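Side-chain contacts in lipoprotein (PDB 3CX3), which binds zinc and probably serves as the extracellular solute-binding lipoprotein that hands the metal to an ABC transporter: residues S16-Y21 with L269-E274; P170-A175 with K192-N197; K228-E233 with E242-S247. All coordinates share one frame; numbering follows the deposited sequence.

Interaction 1: S16-Y21 with L269-E274; sequences SFYPIY and LENLEE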
loop_
_atom_site.group_PDB
_atom_site.type_symbol
_atom_site.label_atom_id
_atom_site.label_comp_id
_atom_site.label_asym_id
_atom_site.label_seq_id
_atom_site.Cartn_x
_atom_site.Cartn_y
_atom_site.Cartn_z
ATOM N N SER A 16 9.447 -1.289 6.214
ATOM C CA SER A 16 9.818 -1.487 4.811
ATOM C C SER A 16 9.514 -0.269 3.967
ATOM O O SER A 16 10.442 0.363 3.429
ATOM C CB SER A 16 9.252 -2.772 4.211
ATOM O OG SER A 16 7.858 -2.869 4.364
ATOM N N PHE A 17 8.228 0.077 3.891
ATOM C CA PHE A 17 7.766 1.217 3.105
ATOM C C PHE A 17 6.567 1.887 3.795
ATOM O O PHE A 17 6.242 1.503 4.917
ATOM C CB PHE A 17 7.557 0.825 1.628
ATOM C CG PHE A 17 6.243 0.164 1.325
ATOM C CD1 PHE A 17 5.875 -1.050 1.938
ATOM C CD2 PHE A 17 5.399 0.717 0.374
ATOM C CE1 PHE A 17 4.650 -1.678 1.634
ATOM C CE2 PHE A 17 4.189 0.119 0.069
ATOM C CZ PHE A 17 3.813 -1.109 0.702
ATOM N N TYR A 18 5.947 2.885 3.159
ATOM C CA TYR A 18 5.055 3.824 3.854
ATOM C C TYR A 18 3.813 3.276 4.585
ATOM O O TYR A 18 3.592 3.636 5.742
ATOM C CB TYR A 18 4.638 5.002 2.974
ATOM C CG TYR A 18 3.525 5.792 3.617
ATOM C CD1 TYR A 18 3.803 6.679 4.658
ATOM C CD2 TYR A 18 2.190 5.639 3.214
ATOM C CE1 TYR A 18 2.781 7.426 5.268
ATOM C CE2 TYR A 18 1.155 6.370 3.828
ATOM C CZ TYR A 18 1.470 7.260 4.857
ATOM O OH TYR A 18 0.510 8.000 5.492
ATOM N N PRO A 19 2.948 2.488 3.899
ATOM C CA PRO A 19 1.767 2.012 4.632
ATOM C C PRO A 19 2.183 1.343 5.924
ATOM O O PRO A 19 1.435 1.358 6.886
ATOM C CB PRO A 19 1.146 0.983 3.684
ATOM C CG PRO A 19 1.598 1.385 2.324
ATOM C CD PRO A 19 2.950 2.030 2.493
ATOM N N ILE A 20 3.374 0.760 5.934
ATOM C CA ILE A 20 3.900 0.092 7.123
ATOM C C ILE A 20 4.427 1.139 8.119
ATOM O O ILE A 20 4.086 1.109 9.305
ATOM C CB ILE A 20 5.012 -0.923 6.753
ATOM C CG1 ILE A 20 4.429 -2.221 6.194
ATOM C CG2 ILE A 20 5.789 -1.286 7.967
ATOM C CD1 ILE A 20 3.118 -2.074 5.479
ATOM N N TYR A 21 5.261 2.056 7.627
ATOM C CA TYR A 21 5.744 3.175 8.420
ATOM C C TYR A 21 4.611 3.764 9.237
ATOM O O TYR A 21 4.685 3.815 10.469
ATOM C CB TYR A 21 6.325 4.252 7.501
ATOM C CG TYR A 21 6.942 5.423 8.228
ATOM C CD1 TYR A 21 8.003 5.236 9.117
ATOM C CD2 TYR A 21 6.469 6.727 8.020
ATOM C CE1 TYR A 21 8.572 6.305 9.790
ATOM C CE2 TYR A 21 7.033 7.806 8.686
ATOM C CZ TYR A 21 8.089 7.587 9.568
ATOM O OH TYR A 21 8.664 8.652 10.225
ATOM N N LEU A 269 -4.894 7.098 7.013
ATOM C CA LEU A 269 -6.281 7.105 6.581
ATOM C C LEU A 269 -6.707 8.421 5.928
ATOM O O LEU A 269 -7.526 8.426 5.000
ATOM C CB LEU A 269 -7.197 6.735 7.738
ATOM C CG LEU A 269 -7.197 5.230 8.019
ATOM C CD1 LEU A 269 -8.055 4.901 9.228
ATOM C CD2 LEU A 269 -7.651 4.428 6.791
ATOM N N GLU A 270 -6.130 9.521 6.399
ATOM C CA GLU A 270 -6.305 10.827 5.784
ATOM C C GLU A 270 -5.800 10.868 4.333
ATOM O O GLU A 270 -6.453 11.481 3.483
ATOM C CB GLU A 270 -5.653 11.910 6.645
ATOM C CG GLU A 270 -6.434 12.168 7.927
ATOM C CD GLU A 270 -5.827 13.214 8.837
ATOM O OE1 GLU A 270 -6.506 13.559 9.826
ATOM O OE2 GLU A 270 -4.693 13.691 8.585
ATOM N N ASN A 271 -4.663 10.213 4.052
ATOM C CA ASN A 271 -4.143 10.074 2.675
ATOM C C ASN A 271 -4.925 9.076 1.805
ATOM O O ASN A 271 -5.131 9.309 0.593
ATOM C CB ASN A 271 -2.665 9.657 2.669
ATOM C CG ASN A 271 -1.716 10.798 2.979
ATOM O OD1 ASN A 271 -1.600 11.770 2.224
ATOM N ND2 ASN A 271 -0.987 10.654 4.074
ATOM N N LEU A 272 -5.318 7.950 2.410
ATOM C CA LEU A 272 -6.205 7.000 1.745
ATOM C C LEU A 272 -7.477 7.728 1.323
ATOM O O LEU A 272 -7.835 7.735 0.140
ATOM C CB LEU A 272 -6.509 5.797 2.651
ATOM C CG LEU A 272 -7.347 4.608 2.153
ATOM C CD1 LEU A 272 -6.913 4.048 0.801
ATOM C CD2 LEU A 272 -7.310 3.521 3.181
ATOM N N GLU A 273 -8.120 8.381 2.292
ATOM C CA GLU A 273 -9.325 9.141 2.037
ATOM C C GLU A 273 -9.135 10.184 0.950
ATOM O O GLU A 273 -10.028 10.361 0.102
ATOM C CB GLU A 273 -9.839 9.808 3.317
ATOM C CG GLU A 273 -10.881 10.893 3.078
ATOM C CD GLU A 273 -11.876 11.051 4.225
ATOM O OE1 GLU A 273 -13.008 11.536 3.974
ATOM O OE2 GLU A 273 -11.540 10.691 5.371
ATOM N N GLU A 274 -8.004 10.892 0.968
ATOM C CA GLU A 274 -7.781 11.956 -0.020
ATOM C C GLU A 274 -7.798 11.415 -1.459
ATOM O O GLU A 274 -8.401 12.003 -2.348
ATOM C CB GLU A 274 -6.493 12.722 0.248
ATOM C CG GLU A 274 -6.099 13.592 -0.933
ATOM C CD GLU A 274 -4.951 14.517 -0.642
ATOM O OE1 GLU A 274 -5.116 15.737 -0.888
ATOM O OE2 GLU A 274 -3.892 14.033 -0.170
#
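The Tyr-18 ring and the Asn-271 amide meet almost perpendicularly, their planes 85° apart, and ND2 approaches from a slant that is neither over the ring face nor at its edge. Next to Tyr-18, the Phe-17 ring has Pro-19 CD over one face, 3.3 Å above the plane of the Phe-17 ring and displaced toward the rim. Ser-16 OG lies in plane at the edge of Phe-17, and Trp-122 packs against the same ring edge-to-face. The fold is that of a two-lobed metal-binding protein of the zinc-uptake component A family. Here the N-terminal end of helix 18-28, which follows strand 12-15 of the first sheet, faces the C-terminal helix 268-281. Phe-17 is the N-cap residue of the first helix, and its carbonyl O accepts from Tyr-21 N at 2.9 Å.

Only one side chain from each segment carries the contact, and just 62 Å² is buried in all. Tyr-18 bridges the gap because its CG lies anti to the backbone N (chi1 169°), which extends the phenol away from its own helix toward Asn-271. The side chain of Tyr-18 also touches Asp-261. Both contacting residues are buried. Asn-271 OD1 accepts from Asn-264 ND2, consistent with the amide orientation modelled, with ND2 on the phenol side. That nitrogen has a second, weak bond to Thr-267 O, one turn back along the chain. On the other flank of helix 268-281, Leu-269 packs on Phe-157 and Lys-160 of helix 147-173. The link between the segments is itself weak: Asn-271 ND2 donates to Tyr-18 OH over 3.4 Å, with an N-H...O angle of 133°.

Interaction 2: P170-A175 with K192-N197; sequences PKFEKA and KRFGLN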
loop_
_atom_site.group_PDB
_atom_site.type_symbol
_atom_site.label_atom_id
_atom_site.label_comp_id
_atom_site.label_asym_id
_atom_site.label_seq_id
_atom_site.Cartn_x
_atom_site.Cartn_y
_atom_site.Cartn_z
ATOM N N PRO A 170 -21.857 5.016 -0.382
ATOM C CA PRO A 170 -22.833 5.731 -1.212
ATOM C C PRO A 170 -22.230 6.466 -2.404
ATOM O O PRO A 170 -22.756 6.336 -3.506
ATOM C CB PRO A 170 -23.479 6.715 -0.229
ATOM C CG PRO A 170 -23.324 6.043 1.083
ATOM C CD PRO A 170 -21.934 5.484 1.013
ATOM N N LYS A 171 -21.151 7.220 -2.190
ATOM C CA LYS A 171 -20.451 7.915 -3.277
ATOM C C LYS A 171 -20.321 7.001 -4.493
ATOM O O LYS A 171 -20.788 7.324 -5.587
ATOM C CB LYS A 171 -19.054 8.355 -2.830
ATOM C CG LYS A 171 -19.006 9.064 -1.495
ATOM C CD LYS A 171 -18.503 10.488 -1.616
ATOM C CE LYS A 171 -18.503 11.149 -0.241
ATOM N NZ LYS A 171 -17.720 12.410 -0.229
ATOM N N PHE A 172 -19.703 5.843 -4.277
ATOM C CA PHE A 172 -19.461 4.875 -5.344
ATOM C C PHE A 172 -20.723 4.125 -5.770
ATOM O O PHE A 172 -20.757 3.537 -6.841
ATOM C CB PHE A 172 -18.352 3.894 -4.946
ATOM C CG PHE A 172 -17.034 4.555 -4.604
ATOM C CD1 PHE A 172 -16.213 5.079 -5.603
ATOM C CD2 PHE A 172 -16.598 4.626 -3.290
ATOM C CE1 PHE A 172 -14.991 5.666 -5.288
ATOM C CE2 PHE A 172 -15.386 5.220 -2.974
ATOM C CZ PHE A 172 -14.587 5.738 -3.970
ATOM N N GLU A 173 -21.757 4.149 -4.939
ATOM C CA GLU A 173 -23.033 3.553 -5.293
ATOM C C GLU A 173 -23.666 4.316 -6.448
ATOM O O GLU A 173 -24.010 3.727 -7.472
ATOM C CB GLU A 173 -23.983 3.589 -4.103
ATOM C CG GLU A 173 -25.071 2.547 -4.159
ATOM C CD GLU A 173 -24.535 1.184 -3.820
ATOM O OE1 GLU A 173 -24.552 0.306 -4.710
ATOM O OE2 GLU A 173 -24.068 1.004 -2.673
ATOM N N LYS A 174 -23.807 5.630 -6.270
ATOM C CA LYS A 174 -24.440 6.513 -7.254
ATOM C C LYS A 174 -23.778 6.395 -8.624
ATOM O O LYS A 174 -24.282 6.924 -9.621
ATOM C CB LYS A 174 -24.389 7.961 -6.763
ATOM C CG LYS A 174 -25.485 8.326 -5.755
ATOM C CD LYS A 174 -24.953 9.217 -4.632
ATOM C CE LYS A 174 -24.275 10.482 -5.162
ATOM N NZ LYS A 174 -22.986 10.732 -4.434
ATOM N N ALA A 175 -22.654 5.680 -8.641
ATOM C CA ALA A 175 -21.849 5.416 -9.820
ATOM C C ALA A 175 -21.573 6.682 -10.603
ATOM O O ALA A 175 -20.880 7.565 -10.111
ATOM C CB ALA A 175 -22.485 4.331 -10.700
ATOM N N LYS A 192 -12.839 -3.326 -5.747
ATOM C CA LYS A 192 -13.696 -4.474 -5.477
ATOM C C LYS A 192 -14.543 -4.210 -4.245
ATOM O O LYS A 192 -15.720 -4.572 -4.218
ATOM C CB LYS A 192 -12.867 -5.754 -5.317
ATOM C CG LYS A 192 -13.679 -7.032 -5.132
ATOM C CD LYS A 192 -12.783 -8.270 -5.010
ATOM C CE LYS A 192 -12.678 -9.048 -6.320
ATOM N NZ LYS A 192 -11.576 -8.558 -7.192
ATOM N N ARG A 193 -13.968 -3.564 -3.235
ATOM C CA ARG A 193 -14.773 -3.167 -2.077
ATOM C C ARG A 193 -15.853 -2.123 -2.427
ATOM O O ARG A 193 -16.736 -1.830 -1.617
ATOM C CB ARG A 193 -13.916 -2.691 -0.902
ATOM C CG ARG A 193 -14.779 -2.391 0.329
ATOM C CD ARG A 193 -14.100 -2.664 1.635
ATOM N NE ARG A 193 -13.611 -4.036 1.769
ATOM C CZ ARG A 193 -14.325 -5.064 2.221
ATOM N NH1 ARG A 193 -15.596 -4.904 2.584
ATOM N NH2 ARG A 193 -13.760 -6.262 2.306
ATOM N N PHE A 194 -15.803 -1.584 -3.637
ATOM C CA PHE A 194 -16.724 -0.515 -3.971
ATOM C C PHE A 194 -17.533 -0.711 -5.247
ATOM O O PHE A 194 -18.133 0.230 -5.758
ATOM C CB PHE A 194 -15.978 0.818 -3.936
ATOM C CG PHE A 194 -15.579 1.226 -2.557
ATOM C CD1 PHE A 194 -14.267 1.092 -2.132
ATOM C CD2 PHE A 194 -16.529 1.716 -1.664
ATOM C CE1 PHE A 194 -13.890 1.469 -0.840
ATOM C CE2 PHE A 194 -16.173 2.093 -0.369
ATOM C CZ PHE A 194 -14.848 1.967 0.047
ATOM N N GLY A 195 -17.575 -1.945 -5.738
ATOM C CA GLY A 195 -18.360 -2.273 -6.923
ATOM C C GLY A 195 -17.718 -1.802 -8.210
ATOM O O GLY A 195 -18.102 -2.233 -9.298
ATOM N N LEU A 196 -16.742 -0.902 -8.084
ATOM C CA LEU A 196 -15.956 -0.448 -9.211
ATOM C C LEU A 196 -15.148 -1.605 -9.786
ATOM O O LEU A 196 -14.946 -2.634 -9.125
ATOM C CB LEU A 196 -14.988 0.645 -8.767
ATOM C CG LEU A 196 -15.514 1.783 -7.888
ATOM C CD1 LEU A 196 -14.337 2.549 -7.321
ATOM C CD2 LEU A 196 -16.444 2.715 -8.667
ATOM N N ASN A 197 -14.710 -1.434 -11.032
ATOM C CA ASN A 197 -13.692 -2.297 -11.608
ATOM C C ASN A 197 -12.578 -1.435 -12.185
ATOM O O ASN A 197 -12.839 -0.381 -12.756
ATOM C CB ASN A 197 -14.270 -3.258 -12.648
ATOM C CG ASN A 197 -14.613 -2.580 -13.939
ATOM O OD1 ASN A 197 -15.555 -1.794 -14.007
ATOM N ND2 ASN A 197 -13.851 -2.888 -14.988
#
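Phe-172 and Phe-194 meet as an oblique aromatic pair, with ring centroids 4.7 Å apart and planes inclined at 45°. Relative to the Phe-194 ring, Phe-172 CE2 stands over one face, 3.9 Å above the plane and offset toward the rim. Arg-193 CG lies over the opposite face, so the ring of Phe-194 is sandwiched between an aromatic neighbour and an aliphatic methylene. The tightest approach is between the two CD2 atoms, Phe-172 CD2 to Phe-194 CD2, at 3.3 Å.

Leu-196 meets Phe-172 from its other ortho position. Its side chain runs at about a right angle to that of Phe-172, and Leu-196 CD1 comes within 3.6 Å of Phe-172 CD1, while Leu-196 CD2 reaches the same ring carbon at 3.9 Å. Phe-172 is therefore flanked at CD2 by a ring and at CD1 by a branched methyl pair. Its chi1 of -58° sets CG beside the backbone N and directs the ring into this corner.

The contact joins the C-terminal end of the long helix 147-173, which spans the two lobes of this fold, to the turn running from helix 188-193 into strand 198-200. Gly-195, with a phi of 76°, lies between Phe-194 and Leu-196, both of which point toward Phe-172. Helix 268-281 completes the apolar cluster: Ala-280 touches Phe-172, Met-276 touches Phe-194 and Leu-279 touches Leu-196. Outside it, Arg-193 forms salt bridges with Asp-124 and Glu-126.

No hydrogen bond crosses between the segments. The three contacting residues are buried and their side chains meet carbon to carbon; the Phe-194 carbonyl O also lies 3.8 Å from Phe-172 CB. The attraction is therefore probably one of dispersion and water exclusion, with shape complementarity rather than bond direction setting the geometry.

Interaction 3: K228-E233 with E242-S247; sequences KTIFTE and ETLVKS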
loop_
_atom_site.group_PDB
_atom_site.type_symbol
_atom_site.label_atom_id
_atom_site.label_comp_id
_atom_site.label_asym_id
_atom_site.label_seq_id
_atom_site.Cartn_x
_atom_site.Cartn_y
_atom_site.Cartn_z
ATOM N N LYS A 228 -12.163 8.799 -19.136
ATOM C CA LYS A 228 -11.923 10.206 -19.421
ATOM C C LYS A 228 -10.603 10.662 -18.837
ATOM O O LYS A 228 -9.956 11.563 -19.363
ATOM C CB LYS A 228 -13.052 11.042 -18.817
ATOM C CG LYS A 228 -14.433 10.800 -19.443
ATOM C CD LYS A 228 -15.541 11.587 -18.706
ATOM C CE LYS A 228 -16.772 11.842 -19.634
ATOM N NZ LYS A 228 -17.944 12.429 -18.851
ATOM N N THR A 229 -10.212 10.021 -17.741
ATOM C CA THR A 229 -9.001 10.353 -17.023
ATOM C C THR A 229 -8.202 9.071 -16.854
ATOM O O THR A 229 -8.732 8.064 -16.402
ATOM C CB THR A 229 -9.343 10.969 -15.630
ATOM O OG1 THR A 229 -10.066 12.197 -15.805
ATOM C CG2 THR A 229 -8.098 11.235 -14.814
ATOM N N ILE A 230 -6.938 9.100 -17.255
ATOM C CA ILE A 230 -6.018 8.068 -16.824
ATOM C C ILE A 230 -5.373 8.606 -15.545
ATOM O O ILE A 230 -4.995 9.781 -15.480
ATOM C CB ILE A 230 -4.995 7.657 -17.926
ATOM C CG1 ILE A 230 -4.399 8.877 -18.628
ATOM C CG2 ILE A 230 -5.662 6.751 -18.975
ATOM C CD1 ILE A 230 -3.336 8.531 -19.651
ATOM N N PHE A 231 -5.320 7.773 -14.512
ATOM C CA PHE A 231 -4.746 8.182 -13.240
ATOM C C PHE A 231 -3.263 7.791 -13.130
ATOM O O PHE A 231 -2.931 6.621 -12.940
ATOM C CB PHE A 231 -5.535 7.590 -12.067
ATOM C CG PHE A 231 -6.912 8.164 -11.891
ATOM C CD1 PHE A 231 -7.092 9.452 -11.377
ATOM C CD2 PHE A 231 -8.042 7.405 -12.210
ATOM C CE1 PHE A 231 -8.388 9.983 -11.191
ATOM C CE2 PHE A 231 -9.345 7.923 -12.040
ATOM C CZ PHE A 231 -9.514 9.212 -11.520
ATOM N N THR A 232 -2.375 8.778 -13.252
ATOM C CA THR A 232 -0.952 8.543 -13.052
ATOM C C THR A 232 -0.576 8.764 -11.606
ATOM O O THR A 232 -1.418 9.111 -10.789
ATOM C CB THR A 232 -0.071 9.462 -13.921
ATOM O OG1 THR A 232 -0.538 10.816 -13.838
ATOM C CG2 THR A 232 -0.077 9.004 -15.357
ATOM N N GLU A 233 0.695 8.525 -11.299
ATOM C CA GLU A 233 1.308 9.003 -10.066
ATOM C C GLU A 233 2.296 10.118 -10.404
ATOM O O GLU A 233 2.443 10.512 -11.562
ATOM C CB GLU A 233 2.048 7.877 -9.348
ATOM C CG GLU A 233 1.291 6.561 -9.224
ATOM C CD GLU A 233 2.207 5.365 -9.450
ATOM O OE1 GLU A 233 3.418 5.598 -9.672
ATOM O OE2 GLU A 233 1.733 4.203 -9.418
ATOM N N GLU A 242 1.345 8.905 -19.846
ATOM C CA GLU A 242 1.370 10.159 -20.607
ATOM C C GLU A 242 0.989 9.903 -22.059
ATOM O O GLU A 242 0.078 10.530 -22.603
ATOM C CB GLU A 242 2.769 10.786 -20.588
ATOM C CG GLU A 242 2.971 11.982 -19.658
ATOM C CD GLU A 242 3.560 11.593 -18.315
ATOM O OE1 GLU A 242 2.805 11.612 -17.324
ATOM O OE2 GLU A 242 4.766 11.263 -18.246
ATOM N N THR A 243 1.689 8.954 -22.670
ATOM C CA THR A 243 1.540 8.646 -24.086
ATOM C C THR A 243 0.291 7.775 -24.338
ATOM O O THR A 243 0.338 6.762 -25.042
ATOM C CB THR A 243 2.850 8.021 -24.654
ATOM O OG1 THR A 243 3.101 6.767 -24.016
ATOM C CG2 THR A 243 4.067 8.943 -24.407
ATOM N N LEU A 244 -0.826 8.204 -23.755
ATOM C CA LEU A 244 -2.094 7.472 -23.768
ATOM C C LEU A 244 -3.214 8.494 -23.769
ATOM O O LEU A 244 -4.313 8.241 -24.260
ATOM C CB LEU A 244 -2.208 6.588 -22.530
ATOM C CG LEU A 244 -2.988 5.284 -22.633
ATOM C CD1 LEU A 244 -2.095 4.236 -23.227
ATOM C CD2 LEU A 244 -3.440 4.871 -21.255
ATOM N N VAL A 245 -2.927 9.641 -23.165
ATOM C CA VAL A 245 -3.588 10.870 -23.529
ATOM C C VAL A 245 -2.994 11.129 -24.901
ATOM O O VAL A 245 -3.712 11.272 -25.893
ATOM C CB VAL A 245 -3.174 12.042 -22.610
ATOM C CG1 VAL A 245 -4.220 13.156 -22.639
ATOM C CG2 VAL A 245 -2.934 11.568 -21.191
ATOM N N LYS A 246 -1.659 11.129 -24.938
ATOM C CA LYS A 246 -0.863 11.377 -26.143
ATOM C C LYS A 246 -1.012 10.255 -27.187
ATOM O O LYS A 246 -0.051 9.887 -27.884
ATOM C CB LYS A 246 0.609 11.618 -25.763
ATOM C CG LYS A 246 0.795 12.744 -24.735
ATOM C CD LYS A 246 2.261 12.975 -24.356
ATOM C CE LYS A 246 2.431 14.263 -23.528
ATOM N NZ LYS A 246 1.765 14.218 -22.177
ATOM N N SER A 247 -2.229 9.716 -27.256
ATOM C CA SER A 247 -2.676 8.819 -28.314
ATOM C C SER A 247 -4.167 9.104 -28.501
ATOM O O SER A 247 -4.551 10.273 -28.640
ATOM C CB SER A 247 -2.406 7.345 -27.967
ATOM O OG SER A 247 -3.407 6.800 -27.119
#
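Ile-230 reaches Leu-244 and Val-245 from an uncommon rotamer: at chi1 45° its CG1 sits between its own backbone N and carbonyl carbon. From there the extended tip carries CD1 to 3.4 Å from Val-245 CG2 and to 3.7 Å from Leu-244 CB. Ile-230 CG2 adds a contact of 3.7 Å with Leu-244 CD2, so the CG1-CD1 arm meets both residues and the CG2 methyl meets Leu-244, the side chains crossing at a slant.

These residues belong to a beta-alpha-beta crossover, in which helix 239-245 connects strand 230-232 to its parallel neighbour 252-254. Leu-252 of that neighbour touches Ile-230, Thr-232 and Val-245, while Leu-244 turns also to Leu-215 and Ile-218 of helix 213-224.

The helix is irregular here. Thr-243 centres an inverse gamma turn, and Glu-242 O accepts both from Leu-244 N at 2.7 Å and from Lys-246 N at 3.0 Å. Farther along the strand the packing is loose: Thr-232 CG2 and Glu-242 OE1 are 4.4 Å apart, and the carboxylate is instead paired through OE2 with Lys-239. Just beyond the strand, Glu-233 OE2 is hydrogen-bonded to ND1 of the zinc ligand His-184.

The three contacts are separate: their centres lie 21 to 24 Å apart, and the nearest atoms of interactions 1 and 2 are about 6 Å from each other. Interactions 2 and 3 follow in series along the chain, both nested within the loop closed by interaction 1. Helix 268-281 connects two of them physically, contributing Asn-271 to interaction 1 and, farther along, Met-276, Leu-279 and Ala-280 to the surroundings of interaction 2. The zinc, held by His-44, His-120, His-184 and Glu-259, lies about 12 Å from the Tyr-18 side chain of interaction 1 and about 13 Å from that of Thr-232 in interaction 3.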